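Local coordinates for proton-dependent oligopeptide transporter family protein (Xanthomonas campestris, PDB 6EI3) that probably couples the inward movement of protons to the uptake of small peptides across the membrane, and is held here in an auto-inhibited state, at residues Gly9-Glu14 and Trp146-Gly151; Gly20-Leu25 and Leu305-Ala310; Pro301-Phe306 and Leu412-Gly417; Met340-Phe345 and Leu405-Glu410. All blocks are in the same frame, centred on the assembly; numbering follows the deposited sequence.

Contact 1 (Gly9-Glu14 and Trp146-Gly151); sequences GNEACE and WIINFG
Glu-11 of helix 4-22 leans on two consecutive isoleucines of helix 137-165, and its side chain can be followed outward atom by atom. CB points at the partner helix but makes no close contact there. CG, placed opposite the main-chain nitrogen (chi1 177°), is the first atom to meet it, 4.3 Å from CG2 of Ile-147. The chain then bends at chi2 (71°), which turns the carboxylate toward Ile-148. At the tip, OE2 of Glu-11 lies 3.8 Å from CD1 of Ile-148 and equally near its CG1, so the oxygen meets hydrocarbon here; no hydrogen bond spans the two segments. The branch of Ile-147 that touches Glu-11 also presses on the next residue: CG2 of Ile-147 is 3.4 Å from CA of Ala-12 and 3.8 Å from its CB. The methyl therefore sits against main chain as much as side chain, which the small size of Ala-12 allows. Consistent with this, the CA atoms of Ala-12 and Ile-147 come within 5.8 Å, although the axes of the short segments pass 9.2 Å apart at 27°. Beyond the pair, Tyr-512 touches both Glu-11 and Ile-148; it belongs to a C-terminal tail whose sequence looks like the remnant of a cleavable tag, in keeping with the auto-inhibited state. Glu-11, Glu-14 and Arg-15 spell the ExxER signature of POT transporters, associated in the family with proton coupling, and the arrangement is that of this motif helix packed at a shallow angle, running the same way as its neighbour, in a major facilitator fold.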
# COMPACT_ATOMS: atom_id res chain seq x y z
N GLY A 9 -8.85 -8.53 -19.23
CA GLY A 9 -8.42 -7.43 -20.09
C GLY A 9 -8.34 -6.11 -19.34
O GLY A 9 -7.34 -5.41 -19.39
N ASN A 10 -9.41 -5.78 -18.60
CA ASN A 10 -9.47 -4.57 -17.80
C ASN A 10 -8.37 -4.58 -16.74
O ASN A 10 -7.67 -3.57 -16.59
CB ASN A 10 -10.86 -4.45 -17.15
CG ASN A 10 -10.93 -3.36 -16.11
OD1 ASN A 10 -11.05 -2.16 -16.42
ND2 ASN A 10 -10.73 -3.74 -14.88
N GLU A 11 -8.19 -5.72 -16.02
CA GLU A 11 -7.15 -5.86 -14.98
C GLU A 11 -5.73 -5.67 -15.55
O GLU A 11 -4.93 -4.96 -14.94
CB GLU A 11 -7.28 -7.23 -14.26
CG GLU A 11 -6.21 -7.52 -13.21
CD GLU A 11 -6.24 -6.73 -11.90
OE1 GLU A 11 -7.16 -5.90 -11.71
OE2 GLU A 11 -5.36 -6.97 -11.05
N ALA A 12 -5.44 -6.29 -16.70
CA ALA A 12 -4.11 -6.21 -17.33
C ALA A 12 -3.78 -4.78 -17.75
O ALA A 12 -2.71 -4.29 -17.41
CB ALA A 12 -4.03 -7.15 -18.53
N CYS A 13 -4.71 -4.10 -18.46
CA CYS A 13 -4.47 -2.73 -18.91
C CYS A 13 -4.36 -1.74 -17.78
O CYS A 13 -3.44 -0.92 -17.80
CB CYS A 13 -5.50 -2.29 -19.94
SG CYS A 13 -5.53 -3.32 -21.42
N GLU A 14 -5.26 -1.83 -16.76
CA GLU A 14 -5.23 -0.92 -15.61
C GLU A 14 -3.94 -1.08 -14.79
O GLU A 14 -3.38 -0.08 -14.36
CB GLU A 14 -6.50 -1.07 -14.72
CG GLU A 14 -6.55 -0.12 -13.53
CD GLU A 14 -5.74 -0.50 -12.30
OE1 GLU A 14 -5.51 -1.70 -12.10
OE2 GLU A 14 -5.31 0.41 -11.55
N TRP A 146 0.23 -13.29 -12.19
CA TRP A 146 1.13 -13.20 -13.34
C TRP A 146 0.94 -11.89 -14.11
O TRP A 146 1.92 -11.29 -14.56
CB TRP A 146 1.00 -14.42 -14.26
CG TRP A 146 1.40 -15.71 -13.60
CD1 TRP A 146 0.57 -16.72 -13.19
CD2 TRP A 146 2.73 -16.12 -13.25
NE1 TRP A 146 1.30 -17.72 -12.58
CE2 TRP A 146 2.63 -17.38 -12.61
CE3 TRP A 146 4.01 -15.54 -13.41
CZ2 TRP A 146 3.75 -18.08 -12.15
CZ3 TRP A 146 5.12 -16.23 -12.95
CH2 TRP A 146 4.99 -17.49 -12.34
N ILE A 147 -0.32 -11.42 -14.22
CA ILE A 147 -0.69 -10.18 -14.91
C ILE A 147 -0.10 -8.95 -14.19
O ILE A 147 0.44 -8.05 -14.83
CB ILE A 147 -2.22 -10.09 -15.10
CG1 ILE A 147 -2.70 -11.05 -16.21
CG2 ILE A 147 -2.65 -8.65 -15.38
CD1 ILE A 147 -4.19 -11.51 -16.08
N ILE A 148 -0.22 -8.90 -12.87
CA ILE A 148 0.32 -7.81 -12.07
C ILE A 148 1.84 -7.74 -12.22
O ILE A 148 2.37 -6.68 -12.53
CB ILE A 148 -0.14 -7.90 -10.59
CG1 ILE A 148 -1.68 -7.71 -10.48
CG2 ILE A 148 0.61 -6.85 -9.72
CD1 ILE A 148 -2.31 -8.17 -9.15
N ASN A 149 2.53 -8.88 -12.06
CA ASN A 149 3.99 -8.91 -12.11
C ASN A 149 4.56 -8.67 -13.50
O ASN A 149 5.48 -7.87 -13.61
CB ASN A 149 4.54 -10.16 -11.48
CG ASN A 149 4.38 -10.10 -9.97
OD1 ASN A 149 5.05 -9.34 -9.27
ND2 ASN A 149 3.41 -10.81 -9.45
N PHE A 150 4.01 -9.32 -14.54
CA PHE A 150 4.50 -9.06 -15.90
C PHE A 150 4.16 -7.64 -16.37
O PHE A 150 5.01 -7.00 -16.97
CB PHE A 150 4.06 -10.14 -16.90
CG PHE A 150 4.95 -11.36 -16.85
CD1 PHE A 150 6.26 -11.31 -17.32
CD2 PHE A 150 4.49 -12.55 -16.31
CE1 PHE A 150 7.09 -12.43 -17.25
CE2 PHE A 150 5.32 -13.68 -16.26
CZ PHE A 150 6.61 -13.60 -16.72
N GLY A 151 2.98 -7.14 -16.00
CA GLY A 151 2.55 -5.78 -16.32
C GLY A 151 3.43 -4.73 -15.65
O GLY A 151 3.82 -3.75 -16.29

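Contact 2 (Gly20-Leu25 and Leu305-Ala310); sequences GMRNIL and LFDQKA
Arg-22 comes nearest to the opposite segment at Ala-310, where its NE lies 3.9 Å from the methyl CB, at an angle that is neither flat over the guanidinium nor at its rim. Two charged groups stand just beyond. Asp-307 OD1 is 4.3 Å from Arg-22 NH1 but well out of the guanidinium plane, so no N-H points at it and the attraction is one of charge alone. Lys-309 NZ is 4.4 Å from Arg-22 NH2, a like charge that the carboxylate of Asp-307 may partly offset. Water bridges both charged pairs: one accepts from both Arg-22 NH2 and Lys-309 NZ, and a second joins Arg-22 NH1 to Asp-307 OD1. A third water, apart from these, donates to two carbonyls, 2.8 Å from Arg-22 O and 2.7 Å from Ala-310 O. The next shell fixes the groups. Bent at chi2 and chi3, Arg-22 folds back on its neighbour Asn-23, whose OD1 takes NE at 2.8 Å (N-H...O 156°) and NH2 of Arg-22 at 3.1 Å. Both donors keep the amide oxygen within 9° of the guanidinium plane, which sets the rotation of that flat group. Further out, Asn-23 ND2 bonds Ser-156 OG, Asp-307 OD2 bonds Asn-445 ND2, and Lys-309 makes a cation-pi contact with Phe-306. This buried, water-bridged cluster joins the C-terminal part of helix 4-22 to the turn after helix 281-306. Its place is consistent with an arginine-acid pair between the first and seventh transmembrane helices of related POT transporters, thought to contribute to a gate; here water separates the charges, and a similar role is only probable.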
# COMPACT_ATOMS: atom_id res chain seq x y z
N GLY A 20 3.10 1.98 -14.77
CA GLY A 20 3.69 2.81 -15.82
C GLY A 20 3.74 4.26 -15.41
O GLY A 20 4.82 4.86 -15.45
N MET A 21 2.62 4.84 -14.94
CA MET A 21 2.66 6.24 -14.51
C MET A 21 3.38 6.41 -13.15
O MET A 21 4.20 7.32 -13.00
CB MET A 21 1.27 6.92 -14.55
CG MET A 21 0.35 6.70 -13.35
SD MET A 21 0.68 7.66 -11.82
CE MET A 21 1.18 9.17 -12.47
N ARG A 22 3.12 5.54 -12.17
CA ARG A 22 3.69 5.65 -10.82
C ARG A 22 5.23 5.58 -10.78
O ARG A 22 5.86 6.38 -10.08
CB ARG A 22 3.05 4.60 -9.91
CG ARG A 22 3.07 4.94 -8.42
CD ARG A 22 4.33 4.52 -7.68
NE ARG A 22 4.81 3.16 -7.98
CZ ARG A 22 4.47 2.07 -7.30
NH1 ARG A 22 3.60 2.14 -6.30
NH2 ARG A 22 4.99 0.90 -7.62
N ASN A 23 5.81 4.64 -11.56
CA ASN A 23 7.24 4.33 -11.61
C ASN A 23 8.08 5.35 -12.40
O ASN A 23 9.30 5.31 -12.31
CB ASN A 23 7.48 2.87 -12.11
CG ASN A 23 6.91 1.83 -11.14
OD1 ASN A 23 6.27 2.16 -10.15
ND2 ASN A 23 7.08 0.56 -11.43
N ILE A 24 7.45 6.32 -13.10
CA ILE A 24 8.20 7.41 -13.76
C ILE A 24 7.92 8.75 -13.09
O ILE A 24 8.54 9.75 -13.46
CB ILE A 24 8.00 7.52 -15.30
CG1 ILE A 24 6.51 7.69 -15.68
CG2 ILE A 24 8.64 6.38 -16.02
CD1 ILE A 24 6.24 8.63 -16.85
N LEU A 25 6.97 8.80 -12.15
CA LEU A 25 6.54 10.07 -11.56
C LEU A 25 7.68 10.92 -10.95
O LEU A 25 7.79 12.10 -11.28
CB LEU A 25 5.39 9.86 -10.53
CG LEU A 25 4.76 11.15 -9.93
CD1 LEU A 25 4.23 12.09 -11.04
CD2 LEU A 25 3.58 10.80 -9.00
N LEU A 305 9.44 1.71 3.91
CA LEU A 305 10.66 1.31 3.23
C LEU A 305 10.40 0.77 1.83
O LEU A 305 11.15 1.04 0.89
CB LEU A 305 11.38 0.25 4.09
CG LEU A 305 12.35 0.81 5.16
CD1 LEU A 305 11.62 1.48 6.33
CD2 LEU A 305 13.22 -0.29 5.72
N PHE A 306 9.30 0.03 1.67
CA PHE A 306 8.96 -0.59 0.40
C PHE A 306 8.58 0.43 -0.69
O PHE A 306 9.09 0.33 -1.80
CB PHE A 306 7.86 -1.66 0.61
CG PHE A 306 7.48 -2.40 -0.65
CD1 PHE A 306 8.36 -3.31 -1.23
CD2 PHE A 306 6.24 -2.19 -1.25
CE1 PHE A 306 8.01 -3.97 -2.41
CE2 PHE A 306 5.90 -2.86 -2.43
CZ PHE A 306 6.79 -3.75 -3.00
N ASP A 307 7.67 1.38 -0.38
CA ASP A 307 7.17 2.35 -1.37
C ASP A 307 8.22 3.40 -1.82
O ASP A 307 8.06 4.01 -2.88
CB ASP A 307 5.86 3.01 -0.90
CG ASP A 307 4.67 2.07 -1.14
OD1 ASP A 307 4.64 1.40 -2.21
OD2 ASP A 307 3.77 1.99 -0.27
N GLN A 308 9.32 3.54 -1.07
CA GLN A 308 10.41 4.46 -1.42
C GLN A 308 11.30 3.95 -2.57
O GLN A 308 12.16 4.69 -3.04
CB GLN A 308 11.22 4.81 -0.18
CG GLN A 308 10.53 5.80 0.74
CD GLN A 308 11.46 6.18 1.86
OE1 GLN A 308 12.36 7.02 1.69
NE2 GLN A 308 11.34 5.48 2.98
N LYS A 309 11.07 2.74 -3.08
CA LYS A 309 11.84 2.28 -4.26
C LYS A 309 11.48 3.12 -5.52
O LYS A 309 12.28 3.24 -6.45
CB LYS A 309 11.69 0.77 -4.49
CG LYS A 309 10.30 0.31 -4.82
CD LYS A 309 10.15 -1.20 -4.61
CE LYS A 309 8.86 -1.69 -5.21
NZ LYS A 309 7.67 -1.00 -4.64
N ALA A 310 10.28 3.74 -5.49
CA ALA A 310 9.81 4.57 -6.59
C ALA A 310 10.16 6.05 -6.37
O ALA A 310 9.86 6.88 -7.21
CB ALA A 310 8.29 4.38 -6.77
O HOH W 1 8.34 7.41 -9.38
O HOH W 2 5.11 -1.49 -6.02
O HOH W 3 3.30 -0.28 -4.31

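Contact 3 (Pro301-Phe306 and Leu412-Gly417); sequences PFFSLF and LVSATG
The CH-pi interaction between Val-413 and Phe-302 dominates this contact. CG1 of Val-413 stands 3.7 Å from the centroid of the Phe-302 ring and 16° off its normal, so the methyl is over the face, shifted toward the rim, with CD1 of Phe-302 at 3.6 Å. It gets there because CG1 takes the crowded position between main-chain N and carbonyl carbon (chi1 61°). Plain van der Waals touches follow: CE2 of Phe-302 is 4.1 Å from CB of Ser-414, and CZ of Phe-303 is 3.9 Å from OG of Ser-414, both oblique to the rings. Between the aromatics themselves, CD2 of Phe-302 lies 3.9 Å above the centre of the Phe-303 ring, one ring's rim thus turned to the other's face.

No hydrogen bond joins the two segments; within helix 400-424, Thr-416 OG1 donates to Leu-412 O at 2.7 Å, from above the carbonyl plane. Ala-415 N probably bonds Glu-410 O, five residues back, 3.3 Å away, which is consistent with a widened turn just where Val-413 and Ser-414 meet the phenylalanines. On the other side, helix 281-306 is kinked at Pro-301 and Phe-302.

The short segments cross at 124°, their axes 11.2 Å apart, and large rings span that distance. Around this buried junction, Trp-437 of helix 430-456 meets Phe-303 edge-to-face, helix 363-389 brings Met-367 to Val-413 and Ser-374 to Phe-302, and helix 471-495 packs on Pro-301 through Phe-482 and Ala-486.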
# COMPACT_ATOMS: atom_id res chain seq x y z
N PRO A 301 5.94 0.24 9.05
CA PRO A 301 7.30 0.66 8.64
C PRO A 301 7.83 -0.13 7.45
O PRO A 301 8.64 0.40 6.70
CB PRO A 301 8.13 0.39 9.89
CG PRO A 301 7.13 0.54 11.02
CD PRO A 301 5.97 -0.22 10.46
N PHE A 302 7.34 -1.38 7.24
CA PHE A 302 7.77 -2.14 6.05
C PHE A 302 7.34 -1.35 4.79
O PHE A 302 8.11 -1.26 3.84
CB PHE A 302 7.20 -3.59 6.02
CG PHE A 302 7.38 -4.19 4.64
CD1 PHE A 302 8.62 -4.67 4.23
CD2 PHE A 302 6.35 -4.15 3.70
CE1 PHE A 302 8.81 -5.16 2.93
CE2 PHE A 302 6.55 -4.62 2.40
CZ PHE A 302 7.78 -5.11 2.02
N PHE A 303 6.11 -0.84 4.78
CA PHE A 303 5.60 -0.09 3.62
C PHE A 303 6.27 1.26 3.46
O PHE A 303 6.39 1.71 2.32
CB PHE A 303 4.07 0.02 3.65
CG PHE A 303 3.45 -1.31 3.34
CD1 PHE A 303 3.48 -1.82 2.04
CD2 PHE A 303 2.84 -2.07 4.33
CE1 PHE A 303 2.94 -3.08 1.75
CE2 PHE A 303 2.28 -3.33 4.04
CZ PHE A 303 2.36 -3.84 2.76
N SER A 304 6.78 1.87 4.57
CA SER A 304 7.57 3.11 4.53
C SER A 304 8.80 2.85 3.69
O SER A 304 9.17 3.67 2.88
CB SER A 304 8.04 3.52 5.93
OG SER A 304 6.93 3.74 6.77
N LEU A 305 9.44 1.71 3.91
CA LEU A 305 10.66 1.31 3.23
C LEU A 305 10.40 0.77 1.83
O LEU A 305 11.15 1.04 0.89
CB LEU A 305 11.38 0.25 4.09
CG LEU A 305 12.35 0.81 5.16
CD1 LEU A 305 11.62 1.48 6.33
CD2 LEU A 305 13.22 -0.29 5.72
N PHE A 306 9.30 0.03 1.67
CA PHE A 306 8.96 -0.59 0.40
C PHE A 306 8.58 0.43 -0.69
O PHE A 306 9.09 0.33 -1.80
CB PHE A 306 7.86 -1.66 0.61
CG PHE A 306 7.48 -2.40 -0.65
CD1 PHE A 306 8.36 -3.31 -1.23
CD2 PHE A 306 6.24 -2.19 -1.25
CE1 PHE A 306 8.01 -3.97 -2.41
CE2 PHE A 306 5.90 -2.86 -2.43
CZ PHE A 306 6.79 -3.75 -3.00
N LEU A 412 8.28 -12.28 2.33
CA LEU A 412 8.17 -12.76 3.71
C LEU A 412 7.07 -12.04 4.52
O LEU A 412 6.40 -12.70 5.31
CB LEU A 412 9.50 -12.64 4.45
CG LEU A 412 10.63 -13.61 4.08
CD1 LEU A 412 11.95 -13.14 4.72
CD2 LEU A 412 10.33 -15.03 4.54
N VAL A 413 6.91 -10.71 4.37
CA VAL A 413 5.92 -10.05 5.23
C VAL A 413 4.62 -9.67 4.46
O VAL A 413 3.52 -9.91 4.98
CB VAL A 413 6.51 -8.87 6.06
CG1 VAL A 413 7.08 -7.76 5.19
CG2 VAL A 413 5.50 -8.31 7.08
N SER A 414 4.75 -9.07 3.27
CA SER A 414 3.61 -8.60 2.48
C SER A 414 2.74 -9.72 1.97
O SER A 414 1.53 -9.65 2.17
CB SER A 414 4.06 -7.68 1.35
OG SER A 414 2.93 -7.08 0.75
N ALA A 415 3.34 -10.77 1.38
CA ALA A 415 2.59 -11.93 0.90
C ALA A 415 1.96 -12.76 2.06
O ALA A 415 0.90 -13.34 1.88
CB ALA A 415 3.48 -12.82 0.05
N THR A 416 2.60 -12.78 3.24
CA THR A 416 2.15 -13.50 4.43
C THR A 416 1.06 -12.76 5.24
O THR A 416 0.14 -13.41 5.75
CB THR A 416 3.35 -13.76 5.34
OG1 THR A 416 4.41 -14.33 4.57
CG2 THR A 416 3.02 -14.67 6.51
N GLY A 417 1.21 -11.44 5.39
CA GLY A 417 0.34 -10.61 6.21
C GLY A 417 -1.15 -10.78 6.02
O GLY A 417 -1.89 -10.99 6.98

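Contact 4 (Met340-Phe345 and Leu405-Glu410); sequences MLLIPF and LLTFGE. With 78M ((2S)-2,3-dihydroxypropyl(7Z)-pentadec-7-enoate), chain N.
Thr-407 OG1 is gripped twice, by the carbonyl O of Tyr-403 one turn earlier and by ND2 of Asn-335 on helix 334-357, while its CG2 comes no nearer to Leu-342 CD1 than 4.4 Å. Leu-342 carries the rest of the contact through that same methyl. CD1 of Leu-342 reaches the main chain, 3.7 Å from Phe-408 N, and lies 4.1 Å from CB of Phe-408, at the edge of the aromatic ring and close to its plane. The CA atoms of this pair are 6.8 Å apart. In the fold this is the apolar seam between transmembrane helices 334-357 and 400-424 of a major facilitator transporter, with Asn-335 adding polar links to Thr-407 and Glu-410. Phe-408 also meets Phe-373 edge-to-face, which ties helix 363-389 to the seam. A monoacylglycerol lines another side of helix 334-357: its chain runs past Met-340 O, 3.5 Å from lipid C9, and past Pro-344, whose CG is 3.7 Å from C8 at the double bond. CD2 of Leu-341 lies 3.9 Å from lipid C11. The helix is kinked at Pro-344, which has no amide hydrogen to give to Met-340 O.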
# COMPACT_ATOMS: atom_id res chain seq x y z
N MET A 340 8.55 -12.98 -8.68
CA MET A 340 8.29 -14.19 -9.48
C MET A 340 9.32 -15.27 -9.26
O MET A 340 8.97 -16.43 -9.35
CB MET A 340 8.10 -13.87 -10.97
CG MET A 340 6.79 -13.15 -11.25
SD MET A 340 6.47 -12.79 -12.99
CE MET A 340 7.84 -11.66 -13.38
N LEU A 341 10.57 -14.90 -8.95
CA LEU A 341 11.60 -15.88 -8.65
C LEU A 341 11.50 -16.37 -7.19
O LEU A 341 11.62 -17.57 -6.93
CB LEU A 341 13.02 -15.29 -8.88
CG LEU A 341 13.47 -15.04 -10.33
CD1 LEU A 341 14.80 -14.32 -10.37
CD2 LEU A 341 13.56 -16.34 -11.12
N LEU A 342 11.31 -15.43 -6.23
CA LEU A 342 11.33 -15.68 -4.78
C LEU A 342 10.07 -16.31 -4.21
O LEU A 342 10.20 -17.04 -3.23
CB LEU A 342 11.73 -14.44 -3.97
CG LEU A 342 13.17 -13.91 -4.22
CD1 LEU A 342 13.38 -12.54 -3.56
CD2 LEU A 342 14.24 -14.94 -3.80
N ILE A 343 8.88 -16.04 -4.77
CA ILE A 343 7.65 -16.72 -4.32
C ILE A 343 7.87 -18.27 -4.47
O ILE A 343 7.86 -18.94 -3.44
CB ILE A 343 6.34 -16.17 -5.01
CG1 ILE A 343 5.89 -14.79 -4.42
CG2 ILE A 343 5.19 -17.21 -5.02
CD1 ILE A 343 5.28 -14.77 -3.03
N PRO A 344 8.21 -18.85 -5.66
CA PRO A 344 8.46 -20.30 -5.70
C PRO A 344 9.76 -20.73 -5.04
O PRO A 344 9.83 -21.85 -4.58
CB PRO A 344 8.42 -20.62 -7.19
CG PRO A 344 8.86 -19.38 -7.85
CD PRO A 344 8.29 -18.26 -7.01
N PHE A 345 10.79 -19.85 -4.95
CA PHE A 345 12.00 -20.25 -4.24
C PHE A 345 11.65 -20.50 -2.75
O PHE A 345 12.02 -21.54 -2.22
CB PHE A 345 13.15 -19.24 -4.37
CG PHE A 345 14.33 -19.56 -3.48
CD1 PHE A 345 15.26 -20.53 -3.84
CD2 PHE A 345 14.53 -18.86 -2.29
CE1 PHE A 345 16.35 -20.81 -3.01
CE2 PHE A 345 15.62 -19.15 -1.46
CZ PHE A 345 16.53 -20.12 -1.83
N LEU A 405 17.27 -7.90 -1.35
CA LEU A 405 17.00 -7.92 0.08
C LEU A 405 15.58 -7.45 0.38
O LEU A 405 14.85 -8.15 1.08
CB LEU A 405 18.04 -7.08 0.85
CG LEU A 405 19.48 -7.63 0.86
CD1 LEU A 405 20.47 -6.54 1.17
CD2 LEU A 405 19.63 -8.83 1.84
N LEU A 406 15.18 -6.30 -0.22
CA LEU A 406 13.84 -5.73 -0.01
C LEU A 406 12.70 -6.62 -0.54
O LEU A 406 11.67 -6.72 0.13
CB LEU A 406 13.74 -4.30 -0.59
CG LEU A 406 12.38 -3.59 -0.48
CD1 LEU A 406 11.99 -3.28 0.98
CD2 LEU A 406 12.35 -2.35 -1.34
N THR A 407 12.87 -7.21 -1.74
CA THR A 407 11.88 -8.09 -2.35
C THR A 407 11.76 -9.39 -1.57
O THR A 407 10.65 -9.92 -1.44
CB THR A 407 12.13 -8.28 -3.85
OG1 THR A 407 12.24 -6.97 -4.42
CG2 THR A 407 10.97 -9.02 -4.52
N PHE A 408 12.90 -9.86 -1.00
CA PHE A 408 12.90 -11.03 -0.12
C PHE A 408 12.04 -10.68 1.11
O PHE A 408 11.14 -11.46 1.46
CB PHE A 408 14.33 -11.45 0.29
CG PHE A 408 14.40 -12.75 1.08
CD1 PHE A 408 13.91 -13.94 0.54
CD2 PHE A 408 15.02 -12.80 2.32
CE1 PHE A 408 14.01 -15.14 1.25
CE2 PHE A 408 15.10 -14.00 3.04
CZ PHE A 408 14.60 -15.16 2.50
N GLY A 409 12.25 -9.49 1.67
CA GLY A 409 11.45 -9.02 2.79
C GLY A 409 9.97 -8.94 2.45
O GLY A 409 9.13 -9.44 3.20
N GLU A 410 9.64 -8.38 1.27
CA GLU A 410 8.27 -8.26 0.76
C GLU A 410 7.56 -9.61 0.70
O GLU A 410 6.45 -9.72 1.22
CB GLU A 410 8.26 -7.60 -0.63
CG GLU A 410 6.87 -7.54 -1.24
CD GLU A 410 6.78 -7.21 -2.72
OE1 GLU A 410 7.83 -7.12 -3.39
OE2 GLU A 410 5.65 -7.01 -3.19
O21 78M N . 13.22 -20.84 -11.82
C20 78M N . 13.15 -22.25 -11.72
C18 78M N . 12.65 -22.86 -13.01
O19 78M N . 11.32 -22.43 -13.28
C17 78M N . 12.74 -24.37 -13.03
O2 78M N . 11.75 -24.85 -12.09
C1 78M N . 10.79 -25.68 -12.52
O1 78M N . 10.69 -26.05 -13.66
C2 78M N . 9.87 -26.08 -11.40
C3 78M N . 8.71 -25.11 -11.18
C4 78M N . 9.10 -23.87 -10.38
C5 78M N . 8.00 -22.83 -10.19
C6 78M N . 7.70 -21.95 -11.41
C7 78M N . 8.78 -20.96 -11.74
C8 78M N . 8.74 -19.66 -11.53
C9 78M N . 9.81 -18.67 -11.86
C10 78M N . 9.26 -17.53 -12.73
C11 78M N . 10.32 -16.59 -13.27
C12 78M N . 9.76 -15.48 -14.15
C13 78M N . 10.81 -14.66 -14.89
C15 78M N . 12.52 -14.57 -16.77
C14 78M N . 11.36 -15.32 -16.15

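Contacts 2 and 3 are wholly buried, their centres about 11 and 9 Å from the centre of the chain, whereas contacts 1 and 4, each about 17 Å out, are partly buried. Helix 4-22 serves contacts 1 and 2, helix 281-306 contacts 2 and 3, and helix 400-424 contacts 3 and 4. Chemistry follows place only in part: contact 2 is charged and bridged by water, contact 3 aromatic, contact 4 a leucine methyl on main chain and a phenylalanine edge, in a helix lined by lipid, and contact 1 sets a carboxylate on hydrocarbon. Met-340 SD packs on Phe-150 CE2 at 3.6 Å, joining contacts 1 and 4, and Phe-306 brings contacts 2 and 3 against Glu-410 of contact 4.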